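11R-lipoxygenase (Gersemia fruticosa, PDB 3VF1) probably inserts molecular oxygen into polyunsaturated fatty acids as a calcium-dependent lipoxygenase that carries one non-heme iron. Local coordinates at residues F257-V269 and L379-T391. Sequence-based numbering, arbitrary orientation.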
loop_
_atom_site.group_PDB
_atom_site.type_symbol
_atom_site.label_atom_id
_atom_site.label_comp_id
_atom_site.label_asym_id
_atom_site.label_seq_id
_atom_site.Cartn_x
_atom_site.Cartn_y
_atom_site.Cartn_z
ATOM N N PHE A 257 -6.255 23.819 -7.816
ATOM C CA PHE A 257 -4.822 23.550 -7.789
ATOM C C PHE A 257 -4.330 23.346 -6.362
ATOM O O PHE A 257 -3.689 22.345 -6.052
ATOM C CB PHE A 257 -4.063 24.707 -8.437
ATOM C CG PHE A 257 -2.583 24.481 -8.540
ATOM C CD1 PHE A 257 -2.049 23.795 -9.616
ATOM C CD2 PHE A 257 -1.723 24.965 -7.568
ATOM C CE1 PHE A 257 -0.689 23.585 -9.718
ATOM C CE2 PHE A 257 -0.359 24.759 -7.664
ATOM C CZ PHE A 257 0.159 24.068 -8.742
ATOM N N GLY A 258 -4.634 24.307 -5.496
ATOM C CA GLY A 258 -4.240 24.229 -4.104
ATOM C C GLY A 258 -4.773 22.980 -3.433
ATOM O O GLY A 258 -4.062 22.325 -2.668
ATOM N N SER A 259 -6.024 22.639 -3.728
ATOM C CA SER A 259 -6.678 21.508 -3.079
ATOM C C SER A 259 -6.065 20.171 -3.493
ATOM O O SER A 259 -6.249 19.168 -2.811
ATOM C CB SER A 259 -8.182 21.513 -3.373
ATOM O OG SER A 259 -8.459 21.105 -4.702
ATOM N N GLN A 260 -5.335 20.156 -4.605
ATOM C CA GLN A 260 -4.707 18.926 -5.083
ATOM C C GLN A 260 -3.536 18.505 -4.199
ATOM O O GLN A 260 -3.104 17.353 -4.239
ATOM C CB GLN A 260 -4.233 19.082 -6.529
ATOM C CG GLN A 260 -5.360 19.175 -7.543
ATOM C CD GLN A 260 -6.332 18.017 -7.437
ATOM O OE1 GLN A 260 -6.114 16.952 -8.016
ATOM N NE2 GLN A 260 -7.410 18.217 -6.687
ATOM N N PHE A 261 -3.021 19.439 -3.404
ATOM C CA PHE A 261 -1.930 19.138 -2.483
ATOM C C PHE A 261 -2.474 18.630 -1.153
ATOM O O PHE A 261 -1.716 18.196 -0.287
ATOM C CB PHE A 261 -1.058 20.376 -2.265
ATOM C CG PHE A 261 -0.244 20.760 -3.468
ATOM C CD1 PHE A 261 -0.808 21.496 -4.499
ATOM C CD2 PHE A 261 1.082 20.382 -3.571
ATOM C CE1 PHE A 261 -0.062 21.846 -5.609
ATOM C CE2 PHE A 261 1.834 20.729 -4.679
ATOM C CZ PHE A 261 1.260 21.463 -5.698
ATOM N N LEU A 262 -3.795 18.684 -1.000
ATOM C CA LEU A 262 -4.455 18.198 0.204
ATOM C C LEU A 262 -5.285 16.952 -0.087
ATOM O O LEU A 262 -5.261 15.988 0.672
ATOM C CB LEU A 262 -5.375 19.278 0.777
ATOM C CG LEU A 262 -4.733 20.589 1.225
ATOM C CD1 LEU A 262 -5.808 21.539 1.727
ATOM C CD2 LEU A 262 -3.687 20.346 2.297
ATOM N N ASN A 263 -6.022 16.979 -1.193
ATOM C CA ASN A 263 -7.006 15.946 -1.483
ATOM C C ASN A 263 -6.758 15.263 -2.822
ATOM O O ASN A 263 -7.673 14.698 -3.420
ATOM C CB ASN A 263 -8.408 16.553 -1.458
ATOM C CG ASN A 263 -8.704 17.274 -0.156
ATOM O OD1 ASN A 263 -8.368 16.790 0.925
ATOM N ND2 ASN A 263 -9.326 18.445 -0.255
ATOM N N GLY A 264 -5.517 15.322 -3.291
ATOM C CA GLY A 264 -5.128 14.610 -4.493
ATOM C C GLY A 264 -4.628 13.224 -4.146
ATOM O O GLY A 264 -5.313 12.464 -3.467
ATOM N N SER A 265 -3.424 12.897 -4.603
ATOM C CA SER A 265 -2.829 11.597 -4.323
ATOM C C SER A 265 -1.579 11.706 -3.454
ATOM O O SER A 265 -0.966 10.695 -3.117
ATOM C CB SER A 265 -2.484 10.885 -5.631
ATOM O OG SER A 265 -3.654 10.624 -6.387
ATOM N N ASN A 266 -1.206 12.931 -3.090
ATOM C CA ASN A 266 0.016 13.153 -2.325
ATOM C C ASN A 266 -0.114 14.307 -1.335
ATOM O O ASN A 266 0.292 15.432 -1.630
ATOM C CB ASN A 266 1.180 13.421 -3.277
ATOM C CG ASN A 266 2.495 13.604 -2.549
ATOM O OD1 ASN A 266 2.633 13.219 -1.386
ATOM N ND2 ASN A 266 3.473 14.189 -3.229
ATOM N N PRO A 267 -0.683 14.029 -0.151
ATOM C CA PRO A 267 -0.884 15.027 0.903
ATOM C C PRO A 267 0.231 15.016 1.948
ATOM O O PRO A 267 -0.026 15.332 3.109
ATOM C CB PRO A 267 -2.195 14.572 1.536
ATOM C CG PRO A 267 -2.133 13.074 1.435
ATOM C CD PRO A 267 -1.340 12.752 0.182
ATOM N N GLU A 268 1.450 14.669 1.541
ATOM C CA GLU A 268 2.545 14.474 2.488
ATOM C C GLU A 268 3.551 15.623 2.538
ATOM O O GLU A 268 4.468 15.602 3.357
ATOM C CB GLU A 268 3.299 13.186 2.150
ATOM C CG GLU A 268 2.560 11.910 2.509
ATOM C CD GLU A 268 3.460 10.688 2.443
ATOM O OE1 GLU A 268 4.458 10.722 1.686
ATOM O OE2 GLU A 268 3.179 9.699 3.155
ATOM N N VAL A 269 3.392 16.619 1.673
ATOM C CA VAL A 269 4.435 17.626 1.500
ATOM C C VAL A 269 4.107 18.979 2.129
ATOM O O VAL A 269 4.931 19.547 2.844
ATOM C CB VAL A 269 4.759 17.834 0.009
ATOM C CG1 VAL A 269 5.894 18.834 -0.151
ATOM C CG2 VAL A 269 5.124 16.507 -0.639
ATOM N N LEU A 379 5.589 22.940 -10.839
ATOM C CA LEU A 379 5.476 22.615 -9.421
ATOM C C LEU A 379 4.812 21.251 -9.244
ATOM O O LEU A 379 5.241 20.444 -8.420
ATOM C CB LEU A 379 4.673 23.691 -8.687
ATOM C CG LEU A 379 4.514 23.501 -7.177
ATOM C CD1 LEU A 379 5.861 23.549 -6.473
ATOM C CD2 LEU A 379 3.575 24.554 -6.605
ATOM N N ARG A 380 3.768 20.997 -10.025
ATOM C CA ARG A 380 3.062 19.722 -9.974
ATOM C C ARG A 380 3.937 18.583 -10.485
ATOM O O ARG A 380 3.878 17.467 -9.973
ATOM C CB ARG A 380 1.777 19.794 -10.800
ATOM C CG ARG A 380 0.734 20.737 -10.233
ATOM C CD ARG A 380 0.178 20.214 -8.920
ATOM N NE ARG A 380 -0.539 18.952 -9.090
ATOM C CZ ARG A 380 -0.855 18.127 -8.097
ATOM N NH1 ARG A 380 -0.515 18.414 -6.846
ATOM N NH2 ARG A 380 -1.509 17.004 -8.355
ATOM N N CYS A 381 4.747 18.866 -11.498
ATOM C CA CYS A 381 5.628 17.853 -12.062
ATOM C C CYS A 381 6.592 17.348 -10.995
ATOM O O CYS A 381 6.825 16.145 -10.877
ATOM C CB CYS A 381 6.402 18.410 -13.256
ATOM S SG CYS A 381 7.280 17.142 -14.212
ATOM N N ALA A 382 7.145 18.273 -10.219
ATOM C CA ALA A 382 8.027 17.916 -9.118
ATOM C C ALA A 382 7.284 17.033 -8.120
ATOM O O ALA A 382 7.823 16.036 -7.631
ATOM C CB ALA A 382 8.548 19.166 -8.431
ATOM N N ASP A 383 6.041 17.402 -7.825
ATOM C CA ASP A 383 5.234 16.668 -6.858
ATOM C C ASP A 383 4.962 15.247 -7.340
ATOM O O ASP A 383 4.896 14.317 -6.538
ATOM C CB ASP A 383 3.914 17.399 -6.603
ATOM C CG ASP A 383 3.076 16.731 -5.529
ATOM O OD1 ASP A 383 3.342 16.968 -4.330
ATOM O OD2 ASP A 383 2.151 15.970 -5.886
ATOM N N THR A 384 4.809 15.085 -8.649
ATOM C CA THR A 384 4.574 13.768 -9.233
ATOM C C THR A 384 5.764 12.849 -8.983
ATOM O O THR A 384 5.591 11.683 -8.633
ATOM C CB THR A 384 4.325 13.854 -10.750
ATOM O OG1 THR A 384 3.127 14.599 -10.996
ATOM C CG2 THR A 384 4.190 12.460 -11.349
ATOM N N GLN A 385 6.969 13.381 -9.164
ATOM C CA GLN A 385 8.182 12.612 -8.917
ATOM C C GLN A 385 8.148 12.118 -7.480
ATOM O O GLN A 385 8.395 10.944 -7.200
ATOM C CB GLN A 385 9.440 13.464 -9.127
ATOM C CG GLN A 385 9.450 14.331 -10.379
ATOM C CD GLN A 385 9.211 13.540 -11.649
ATOM O OE1 GLN A 385 10.008 12.677 -12.014
ATOM N NE2 GLN A 385 8.107 13.833 -12.331
ATOM N N TYR A 386 7.832 13.035 -6.571
ATOM C CA TYR A 386 7.778 12.740 -5.147
ATOM C C TYR A 386 6.715 11.686 -4.849
ATOM O O TYR A 386 6.968 10.730 -4.121
ATOM C CB TYR A 386 7.477 14.023 -4.369
ATOM C CG TYR A 386 7.675 13.911 -2.875
ATOM C CD1 TYR A 386 6.773 13.210 -2.083
ATOM C CD2 TYR A 386 8.755 14.521 -2.252
ATOM C CE1 TYR A 386 6.949 13.112 -0.715
ATOM C CE2 TYR A 386 8.940 14.429 -0.886
ATOM C CZ TYR A 386 8.033 13.724 -0.122
ATOM O OH TYR A 386 8.214 13.630 1.238
ATOM N N HIS A 387 5.526 11.860 -5.418
ATOM C CA HIS A 387 4.411 10.965 -5.125
ATOM C C HIS A 387 4.677 9.532 -5.571
ATOM O O HIS A 387 4.467 8.590 -4.811
ATOM C CB HIS A 387 3.128 11.458 -5.789
ATOM C CG HIS A 387 2.036 10.435 -5.805
ATOM N ND1 HIS A 387 1.652 9.775 -6.952
ATOM C CD2 HIS A 387 1.261 9.943 -4.811
ATOM C CE1 HIS A 387 0.679 8.930 -6.667
ATOM N NE2 HIS A 387 0.423 9.011 -5.374
ATOM N N GLN A 388 5.132 9.370 -6.808
ATOM C CA GLN A 388 5.315 8.043 -7.382
ATOM C C GLN A 388 6.385 7.237 -6.652
ATOM O O GLN A 388 6.161 6.085 -6.290
ATOM C CB GLN A 388 5.677 8.149 -8.864
ATOM C CG GLN A 388 4.538 8.625 -9.746
ATOM C CD GLN A 388 3.375 7.649 -9.772
ATOM O OE1 GLN A 388 3.543 6.454 -9.525
ATOM N NE2 GLN A 388 2.184 8.156 -10.067
ATOM N N MET A 389 7.544 7.847 -6.436
ATOM C CA MET A 389 8.690 7.125 -5.897
ATOM C C MET A 389 8.719 7.084 -4.370
ATOM O O MET A 389 9.057 6.058 -3.782
ATOM C CB MET A 389 9.991 7.736 -6.421
ATOM C CG MET A 389 10.075 7.798 -7.938
ATOM S SD MET A 389 9.568 6.254 -8.729
ATOM C CE MET A 389 10.629 5.072 -7.905
ATOM N N ILE A 390 8.363 8.192 -3.728
ATOM C CA ILE A 390 8.471 8.284 -2.273
ATOM C C ILE A 390 7.154 7.975 -1.566
ATOM O O ILE A 390 7.092 7.078 -0.724
ATOM C CB ILE A 390 8.973 9.675 -1.831
ATOM C CG1 ILE A 390 10.431 9.860 -2.260
ATOM C CG2 ILE A 390 8.842 9.837 -0.322
ATOM C CD1 ILE A 390 11.011 11.220 -1.925
ATOM N N THR A 391 6.105 8.715 -1.906
ATOM C CA THR A 391 4.823 8.568 -1.226
ATOM C C THR A 391 4.194 7.202 -1.478
ATOM O O THR A 391 3.625 6.599 -0.569
ATOM C CB THR A 391 3.826 9.653 -1.661
ATOM O OG1 THR A 391 4.385 10.947 -1.402
ATOM C CG2 THR A 391 2.509 9.504 -0.906
HETATM O O HOH W 1 -1.737 14.826 -5.780
HETATM O O HOH W 2 2.227 16.968 -2.145
HETATM O O HOH W 3 6.794 12.012 2.623
#
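Arg-380 starts with CG anti to its carbonyl carbon (chi1 -67°) and then bends twice, at chi2 (-68°) and chi3, which brings its guanidinium over the ring of Phe-261. NH1 settles over the centre of that ring, 3.6 Å above its plane, in a cation-pi contact with guanidinium and ring planes 77° apart. Gln-260 CB lies on one guanidinium face, while CG and CD of the arginine run past Phe-257. Leu-379 CD2 reaches both rings, 4.0 Å from Phe-261 CZ and 4.1 Å from Phe-257 CZ. With an alanine at Phe-261 the guanidinium is likely to lose its aromatic floor, and a gap to open beside the leucine methyl. The main polar partner of Arg-380 is Asn-591, outside the two segments; Asp-383 OD2 lies 3.7 Å from NH1, a long charge pair outside the guanidinium plane, and OD1 is hydrogen-bonded to Tyr-311 OH. Farther along, Thr-391 OG1 approaches two acceptors, Asn-266 OD1 at 2.9 Å and Glu-268 OE1 at 3.1 Å, with one proton to share between them. A water links Glu-268 OE1 to Tyr-386 OH, and Val-269 CG2 makes a CH-pi contact over the Tyr-386 ring. His-387, anchored through NE2 to Val-578 O, packs its CB against that of Asn-266 close to the iron ligand His-392, consistent with a second-shell place. Helix 254-263 thus runs nearly parallel to helix 369-410, axes 12.0 Å apart and bridged by side chains, while the following loop drops onto the long helix at His-387; strand 344-350 packs against Phe-257 and Leu-379, helix 582-586 against Arg-380 and His-387.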